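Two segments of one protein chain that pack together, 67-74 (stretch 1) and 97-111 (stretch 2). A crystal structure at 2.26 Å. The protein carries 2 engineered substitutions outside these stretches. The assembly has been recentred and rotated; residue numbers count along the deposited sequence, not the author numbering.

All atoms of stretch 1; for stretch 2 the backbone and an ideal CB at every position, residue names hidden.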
ATOM      1  N   LEU C  67      35.464 -16.111 -13.421  1.00 72.10           N
ATOM      2  CA  LEU C  67      35.121 -15.477 -12.156  1.00 67.54           C
ATOM      3  C   LEU C  67      36.159 -15.898 -11.137  1.00 67.62           C
ATOM      4  O   LEU C  67      36.232 -17.065 -10.763  1.00 74.17           O
ATOM      5  CB  LEU C  67      33.686 -15.850 -11.753  1.00 67.12           C
ATOM      6  CG  LEU C  67      32.591 -15.332 -12.703  1.00 67.41           C
ATOM      7  CD1 LEU C  67      31.411 -16.317 -12.687  1.00 71.32           C
ATOM      8  CD2 LEU C  67      32.186 -13.881 -12.408  1.00 62.72           C
ATOM      9  N   ILE C  68      36.978 -14.939 -10.727  1.00 65.13           N
ATOM     10  CA  ILE C  68      38.161 -15.193  -9.879  1.00 65.26           C
ATOM     11  C   ILE C  68      37.823 -15.061  -8.393  1.00 63.22           C
ATOM     12  O   ILE C  68      38.187 -15.933  -7.581  1.00 63.92           O
ATOM     13  CB  ILE C  68      39.353 -14.277 -10.279  1.00 66.30           C
ATOM     14  CG1 ILE C  68      39.732 -14.479 -11.761  1.00 68.55           C
ATOM     15  CG2 ILE C  68      40.553 -14.483  -9.382  1.00 67.39           C
ATOM     16  CD1 ILE C  68      40.259 -15.868 -12.168  1.00 65.80           C
ATOM     17  N   GLY C  69      37.131 -13.976  -8.036  1.00 63.45           N
ATOM     18  CA  GLY C  69      36.720 -13.751  -6.662  1.00 58.36           C
ATOM     19  C   GLY C  69      35.970 -12.465  -6.441  1.00 62.03           C
ATOM     20  O   GLY C  69      35.444 -11.869  -7.386  1.00 63.85           O
ATOM     21  N   LEU C  70      35.918 -12.041  -5.179  1.00 60.68           N
ATOM     22  CA  LEU C  70      35.130 -10.887  -4.765  1.00 60.29           C
ATOM     23  C   LEU C  70      35.936  -9.959  -3.829  1.00 62.75           C
ATOM     24  O   LEU C  70      36.622 -10.446  -2.921  1.00 64.69           O
ATOM     25  CB  LEU C  70      33.880 -11.386  -4.063  1.00 57.10           C
ATOM     26  CG  LEU C  70      32.902 -10.370  -3.450  1.00 55.54           C
ATOM     27  CD1 LEU C  70      32.161  -9.643  -4.564  1.00 55.11           C
ATOM     28  CD2 LEU C  70      31.935 -11.092  -2.522  1.00 55.89           C
ATOM     29  N   VAL C  71      35.871  -8.659  -4.094  1.00 56.69           N
ATOM     30  CA  VAL C  71      36.374  -7.628  -3.184  1.00 57.87           C
ATOM     31  C   VAL C  71      35.150  -6.907  -2.601  1.00 60.88           C
ATOM     32  O   VAL C  71      34.265  -6.467  -3.355  1.00 60.64           O
ATOM     33  CB  VAL C  71      37.284  -6.649  -3.957  1.00 60.27           C
ATOM     34  CG1 VAL C  71      37.522  -5.387  -3.171  1.00 63.06           C
ATOM     35  CG2 VAL C  71      38.628  -7.336  -4.251  1.00 63.34           C
ATOM     36  N   GLU C  72      35.086  -6.827  -1.279  1.00 61.33           N
ATOM     37  CA  GLU C  72      33.941  -6.277  -0.550  1.00 60.22           C
ATOM     38  C   GLU C  72      34.427  -5.166   0.388  1.00 57.05           C
ATOM     39  O   GLU C  72      35.325  -5.402   1.196  1.00 55.40           O
ATOM     40  CB  GLU C  72      33.325  -7.321   0.367  1.00 61.88           C
ATOM     41  CG  GLU C  72      32.392  -8.337  -0.191  1.00 78.86           C
ATOM     42  CD  GLU C  72      31.561  -9.011   0.907  1.00 88.15           C
ATOM     43  OE1 GLU C  72      30.480  -9.525   0.565  1.00 89.22           O
ATOM     44  OE2 GLU C  72      31.915  -8.992   2.111  1.00 97.73           O
ATOM     45  N   LEU C  73      33.802  -3.994   0.306  1.00 51.62           N
ATOM     46  CA  LEU C  73      33.930  -2.995   1.348  1.00 49.78           C
ATOM     47  C   LEU C  73      32.585  -2.882   2.038  1.00 53.53           C
ATOM     48  O   LEU C  73      31.555  -2.687   1.377  1.00 56.10           O
ATOM     49  CB  LEU C  73      34.330  -1.636   0.771  1.00 51.65           C
ATOM     50  CG  LEU C  73      35.638  -1.498  -0.041  1.00 55.81           C
ATOM     51  CD1 LEU C  73      35.740  -0.062  -0.522  1.00 51.88           C
ATOM     52  CD2 LEU C  73      36.835  -1.866   0.809  1.00 57.42           C
ATOM     53  N   ILE C  74      32.579  -3.062   3.356  1.00 50.17           N
ATOM     54  CA  ILE C  74      31.363  -2.945   4.143  1.00 53.50           C
ATOM     55  C   ILE C  74      31.544  -1.936   5.271  1.00 53.18           C
ATOM     56  O   ILE C  74      32.665  -1.464   5.498  1.00 53.21           O
ATOM     57  CB  ILE C  74      30.871  -4.325   4.656  1.00 56.41           C
ATOM     58  CG1 ILE C  74      31.777  -4.922   5.741  1.00 56.25           C
ATOM     59  CG2 ILE C  74      30.671  -5.302   3.473  1.00 56.02           C
ATOM     60  CD1 ILE C  74      31.173  -6.173   6.402  1.00 57.40           C
ATOM     61  N   UNK C  97      48.855 -16.635  -6.555  1.00 85.12           N
ATOM     62  CA  UNK C  97      49.354 -15.289  -6.245  1.00 85.75           C
ATOM     63  C   UNK C  97      48.402 -14.133  -6.547  1.00 84.74           C
ATOM     64  O   UNK C  97      48.855 -12.988  -6.627  1.00 90.99           O
ATOM     65  CB  UNK C  97      50.652 -15.056  -7.021  1.00 85.75           C
ATOM     66  N   UNK C  98      47.105 -14.395  -6.707  1.00 77.77           N
ATOM     67  CA  UNK C  98      46.154 -13.291  -6.995  1.00 73.53           C
ATOM     68  C   UNK C  98      45.860 -12.378  -5.785  1.00 70.51           C
ATOM     69  O   UNK C  98      45.464 -11.222  -5.963  1.00 68.52           O
ATOM     70  CB  UNK C  98      44.835 -13.880  -7.498  1.00 73.53           C
ATOM     71  N   UNK C  99      46.035 -12.893  -4.569  1.00 67.47           N
ATOM     72  CA  UNK C  99      45.573 -12.205  -3.355  1.00 65.02           C
ATOM     73  C   UNK C  99      46.219 -10.832  -3.190  1.00 66.68           C
ATOM     74  O   UNK C  99      45.531  -9.822  -3.004  1.00 68.03           O
ATOM     75  CB  UNK C  99      45.868 -13.061  -2.122  1.00 65.02           C
ATOM     76  N   UNK C 100      47.547 -10.814  -3.340  1.00 71.16           N
ATOM     77  CA  UNK C 100      48.353  -9.610  -3.243  1.00 73.21           C
ATOM     78  C   UNK C 100      47.860  -8.515  -4.198  1.00 69.17           C
ATOM     79  O   UNK C 100      47.644  -7.371  -3.788  1.00 68.30           O
ATOM     80  CB  UNK C 100      49.818  -9.941  -3.534  1.00 73.21           C
ATOM     81  N   UNK C 101      47.666  -8.878  -5.461  1.00 68.98           N
ATOM     82  CA  UNK C 101      47.204  -7.954  -6.487  1.00 70.61           C
ATOM     83  C   UNK C 101      45.830  -7.388  -6.125  1.00 68.21           C
ATOM     84  O   UNK C 101      45.623  -6.186  -6.227  1.00 71.68           O
ATOM     85  CB  UNK C 101      47.151  -8.651  -7.848  1.00 70.61           C
ATOM     86  N   UNK C 102      44.923  -8.246  -5.673  1.00 64.81           N
ATOM     87  CA  UNK C 102      43.560  -7.838  -5.377  1.00 63.05           C
ATOM     88  C   UNK C 102      43.453  -6.978  -4.148  1.00 60.85           C
ATOM     89  O   UNK C 102      42.688  -6.016  -4.127  1.00 57.52           O
ATOM     90  CB  UNK C 102      42.669  -9.071  -5.210  1.00 63.05           C
ATOM     91  N   UNK C 103      44.247  -7.305  -3.129  1.00 63.20           N
ATOM     92  CA  UNK C 103      44.353  -6.445  -1.959  1.00 63.09           C
ATOM     93  C   UNK C 103      44.771  -5.030  -2.405  1.00 61.25           C
ATOM     94  O   UNK C 103      44.130  -4.041  -2.034  1.00 61.42           O
ATOM     95  CB  UNK C 103      45.353  -7.021  -0.954  1.00 63.09           C
ATOM     96  N   UNK C 104      45.796  -4.957  -3.236  1.00 58.71           N
ATOM     97  CA  UNK C 104      46.287  -3.655  -3.721  1.00 63.29           C
ATOM     98  C   UNK C 104      45.264  -2.905  -4.578  1.00 59.37           C
ATOM     99  O   UNK C 104      45.129  -1.707  -4.437  1.00 58.99           O
ATOM    100  CB  UNK C 104      47.569  -3.857  -4.531  1.00 63.29           C
ATOM    101  N   UNK C 105      44.535  -3.610  -5.439  1.00 59.79           N
ATOM    102  CA  UNK C 105      43.411  -3.009  -6.185  1.00 63.61           C
ATOM    103  C   UNK C 105      42.336  -2.428  -5.272  1.00 60.10           C
ATOM    104  O   UNK C 105      41.856  -1.319  -5.528  1.00 59.49           O
ATOM    105  CB  UNK C 105      42.777  -4.054  -7.105  1.00 63.61           C
ATOM    106  N   UNK C 106      41.997  -3.161  -4.211  1.00 56.53           N
ATOM    107  CA  UNK C 106      40.963  -2.719  -3.264  1.00 56.64           C
ATOM    108  C   UNK C 106      41.404  -1.450  -2.559  1.00 55.38           C
ATOM    109  O   UNK C 106      40.613  -0.496  -2.412  1.00 55.45           O
ATOM    110  CB  UNK C 106      40.659  -3.813  -2.238  1.00 56.64           C
ATOM    111  N   UNK C 107      42.679  -1.435  -2.155  1.00 57.32           N
ATOM    112  CA  UNK C 107      43.240  -0.283  -1.475  1.00 58.15           C
ATOM    113  C   UNK C 107      43.317   0.904  -2.397  1.00 59.26           C
ATOM    114  O   UNK C 107      43.003   2.037  -2.006  1.00 60.22           O
ATOM    115  CB  UNK C 107      44.628  -0.607  -0.918  1.00 58.15           C
ATOM    116  N   UNK C 108      43.711   0.638  -3.639  1.00 61.26           N
ATOM    117  CA  UNK C 108      43.769   1.665  -4.650  1.00 62.48           C
ATOM    118  C   UNK C 108      42.409   2.359  -4.835  1.00 58.86           C
ATOM    119  O   UNK C 108      42.323   3.602  -4.853  1.00 57.69           O
ATOM    120  CB  UNK C 108      44.243   1.060  -5.973  1.00 62.48           C
ATOM    121  N   UNK C 109      41.361   1.557  -4.986  1.00 56.95           N
ATOM    122  CA  UNK C 109      40.065   2.115  -5.174  1.00 57.41           C
ATOM    123  C   UNK C 109      39.620   2.877  -3.896  1.00 54.48           C
ATOM    124  O   UNK C 109      39.150   4.014  -3.992  1.00 52.80           O
ATOM    125  CB  UNK C 109      39.073   1.009  -5.540  1.00 57.41           C
ATOM    126  N   UNK C 110      39.821   2.266  -2.728  1.00 53.11           N
ATOM    127  CA  UNK C 110      39.458   2.882  -1.448  1.00 54.26           C
ATOM    128  C   UNK C 110      40.105   4.241  -1.241  1.00 56.73           C
ATOM    129  O   UNK C 110      39.441   5.193  -0.780  1.00 56.54           O
ATOM    130  CB  UNK C 110      39.848   1.956  -0.294  1.00 54.26           C
ATOM    131  N   UNK C 111      41.393   4.329  -1.601  1.00 59.53           N
ATOM    132  CA  UNK C 111      42.197   5.492  -1.225  1.00 56.18           C
ATOM    133  C   UNK C 111      42.389   6.520  -2.313  1.00 57.81           C
ATOM    134  O   UNK C 111      42.696   7.670  -2.008  1.00 59.65           O
ATOM    135  CB  UNK C 111      43.575   5.024  -0.753  1.00 56.18           C
TER

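Stretch 1 is a strand that turns I68, V71 and L73 toward stretch 2, a helix running beside it at 35° with the axes 9.5 Å apart at closest. Everything offered across the gap is aliphatic, so the visible surface asks for apolar partners and offers no side-chain charge to answer.

Position 97 precedes the helix with phi 72° and psi 18°, and no part of the strand is near its ideal CB. The positive phi favours glycine, though the strand makes no demand; the residue is G97.

At 98 the CB points toward the strand and lies 4.7 Å from I68 CG2. A methyl would stop short of good contact, so a longer apolar chain fits, aliphatic or aromatic. The residue is F98, chi1 m, whose CD2 comes to 3.6 Å from I68 CG2; the methyl meets the ring obliquely.

Positions 99, 100 and 101 are out of the strand's reach, so it leaves their choice open. They are A99, R100 and T101.

One turn on from 98, position 102 again points toward stretch 1, its ideal CB 4.5 Å from V71 CG2 and facing G69, which presents no side chain. The space over that glycine invites an apolar chain of medium length; leucine, isoleucine or methionine would all be reasonable. The residue is L102, with chi1 m and chi2 t. Its CB stands 4.5 Å from V71 CG2, a loose apolar contact, and its CD1 extends over the strand on the side of G69.

At 103 the CB points away, and 104 is out of reach; neither can be read from the strand. They are I103 and N104. Position 105 points sideways, with nothing of the strand within 5.5 Å of its ideal CB, so a long polar chain could leave freely. R105 does so, its end leading away.

Position 106 is the tight one. The CA of 106 lies 6.7 Å from V71 CA, and the ideal CB of 106 is already 3.6 Å from V71 CG1. A small residue is the clear preference, alanine, glycine or perhaps serine. It is A106, whose CB packs 3.7 Å from V71 CG1.

Position 107 points away and 108 is out of reach; they are L107 and D108.

At 109 the CB points toward the strand, but no atom of the strand lies within 5.5 Å of its ideal CB. Only a long chain could bridge that space, an aromatic or a large aliphatic. Y109, chi1 t, brings CE2 to 4.1 Å from L73 CD1, which sits at the ring edge, near its plane.

Position 110 points toward L73, its ideal CB 4.6 Å from L73 CD1, so a small or modest side chain suits. S110 puts OG 3.5 Å from L73 CD1, yet its polarity is spent within the helix: S110 OG donates to A106 O at 2.7 Å, letting a hydroxyl sit against a leucine methyl.

Position 111 is beyond the strand's reach; the residue is F111.

Stretch 2 (97-111) GFARTLINRALDYSF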
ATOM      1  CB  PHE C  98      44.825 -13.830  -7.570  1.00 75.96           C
ATOM      2  CG  PHE C  98      44.954 -14.517  -8.916  1.00 81.07           C
ATOM      3  CD1 PHE C  98      45.954 -14.154  -9.840  1.00 82.48           C
ATOM      4  CD2 PHE C  98      44.033 -15.492  -9.290  1.00 77.13           C
ATOM      5  CE1 PHE C  98      46.044 -14.782 -11.090  1.00 85.60           C
ATOM      6  CE2 PHE C  98      44.111 -16.118 -10.544  1.00 81.88           C
ATOM      7  CZ  PHE C  98      45.121 -15.768 -11.442  1.00 85.74           C
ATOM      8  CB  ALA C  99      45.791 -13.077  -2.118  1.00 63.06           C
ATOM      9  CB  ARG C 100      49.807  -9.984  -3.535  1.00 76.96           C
ATOM     10  CG  ARG C 100      50.847  -9.083  -2.927  1.00 82.87           C
ATOM     11  CD  ARG C 100      52.228  -9.661  -3.298  1.00 94.26           C
ATOM     12  NE  ARG C 100      53.064  -9.714  -2.108  1.00100.61           N
ATOM     13  CZ  ARG C 100      53.228 -10.786  -1.338  1.00103.64           C
ATOM     14  NH1 ARG C 100      52.709 -11.977  -1.682  1.00101.71           N
ATOM     15  NH2 ARG C 100      54.014 -10.653  -0.260  1.00 98.97           N
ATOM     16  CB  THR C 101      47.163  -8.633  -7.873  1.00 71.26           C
ATOM     17  OG1 THR C 101      48.448  -9.213  -8.145  1.00 77.94           O
ATOM     18  CG2 THR C 101      46.812  -7.619  -8.979  1.00 73.69           C
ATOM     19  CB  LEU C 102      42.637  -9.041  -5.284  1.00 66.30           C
ATOM     20  CG  LEU C 102      42.617  -9.864  -6.595  1.00 71.62           C
ATOM     21  CD1 LEU C 102      41.689 -11.055  -6.393  1.00 72.80           C
ATOM     22  CD2 LEU C 102      42.189  -8.971  -7.756  1.00 69.28           C
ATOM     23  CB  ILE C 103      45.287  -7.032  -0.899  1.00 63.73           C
ATOM     24  CG1 ILE C 103      44.610  -8.263  -0.256  1.00 62.18           C
ATOM     25  CG2 ILE C 103      45.620  -5.996   0.174  1.00 64.36           C
ATOM     26  CD1 ILE C 103      45.616  -9.271   0.333  1.00 65.07           C
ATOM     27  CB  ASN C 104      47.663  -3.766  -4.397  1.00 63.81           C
ATOM     28  CG  ASN C 104      48.785  -4.028  -3.369  1.00 71.33           C
ATOM     29  OD1 ASN C 104      48.754  -3.565  -2.218  1.00 76.31           O
ATOM     30  ND2 ASN C 104      49.774  -4.818  -3.771  1.00 76.34           N
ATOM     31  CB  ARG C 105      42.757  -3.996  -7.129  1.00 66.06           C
ATOM     32  CG  ARG C 105      43.670  -4.439  -8.258  1.00 76.54           C
ATOM     33  CD  ARG C 105      43.934  -3.338  -9.268  1.00 84.38           C
ATOM     34  NE  ARG C 105      45.297  -3.409  -9.778  1.00 96.83           N
ATOM     35  CZ  ARG C 105      45.707  -4.282 -10.693  1.00105.97           C
ATOM     36  NH1 ARG C 105      46.988  -4.252 -11.097  1.00108.34           N
ATOM     37  NH2 ARG C 105      44.866  -5.139 -11.286  1.00100.28           N
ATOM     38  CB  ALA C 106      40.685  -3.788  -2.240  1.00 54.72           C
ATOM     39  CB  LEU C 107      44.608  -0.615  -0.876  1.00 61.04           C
ATOM     40  CG  LEU C 107      44.572  -1.659   0.256  1.00 66.57           C
ATOM     41  CD1 LEU C 107      45.952  -1.841   0.840  1.00 66.54           C
ATOM     42  CD2 LEU C 107      43.585  -1.311   1.370  1.00 62.52           C
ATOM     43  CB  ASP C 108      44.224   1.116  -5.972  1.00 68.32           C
ATOM     44  CG  ASP C 108      45.717   1.225  -6.170  1.00 86.40           C
ATOM     45  OD1 ASP C 108      46.239   2.351  -6.156  1.00101.21           O
ATOM     46  OD2 ASP C 108      46.362   0.186  -6.335  1.00 84.40           O
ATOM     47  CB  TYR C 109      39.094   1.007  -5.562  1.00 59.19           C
ATOM     48  CG  TYR C 109      37.658   1.439  -5.515  1.00 58.48           C
ATOM     49  CD1 TYR C 109      37.035   2.061  -6.608  1.00 59.12           C
ATOM     50  CD2 TYR C 109      36.912   1.179  -4.376  1.00 59.92           C
ATOM     51  CE1 TYR C 109      35.685   2.419  -6.561  1.00 60.19           C
ATOM     52  CE2 TYR C 109      35.564   1.520  -4.305  1.00 61.79           C
ATOM     53  CZ  TYR C 109      34.972   2.144  -5.391  1.00 63.31           C
ATOM     54  OH  TYR C 109      33.660   2.476  -5.244  1.00 69.63           O
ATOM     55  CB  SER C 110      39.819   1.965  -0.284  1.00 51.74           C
ATOM     56  OG  SER C 110      39.165   0.736  -0.456  1.00 58.45           O
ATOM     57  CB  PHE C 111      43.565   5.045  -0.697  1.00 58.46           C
ATOM     58  CG  PHE C 111      43.504   4.332   0.628  1.00 56.37           C
ATOM     59  CD1 PHE C 111      42.635   4.761   1.642  1.00 52.95           C
ATOM     60  CD2 PHE C 111      44.331   3.222   0.869  1.00 56.98           C
ATOM     61  CE1 PHE C 111      42.619   4.118   2.875  1.00 52.21           C
ATOM     62  CE2 PHE C 111      44.303   2.579   2.105  1.00 53.87           C
ATOM     63  CZ  PHE C 111      43.466   3.038   3.114  1.00 53.75           C
TER
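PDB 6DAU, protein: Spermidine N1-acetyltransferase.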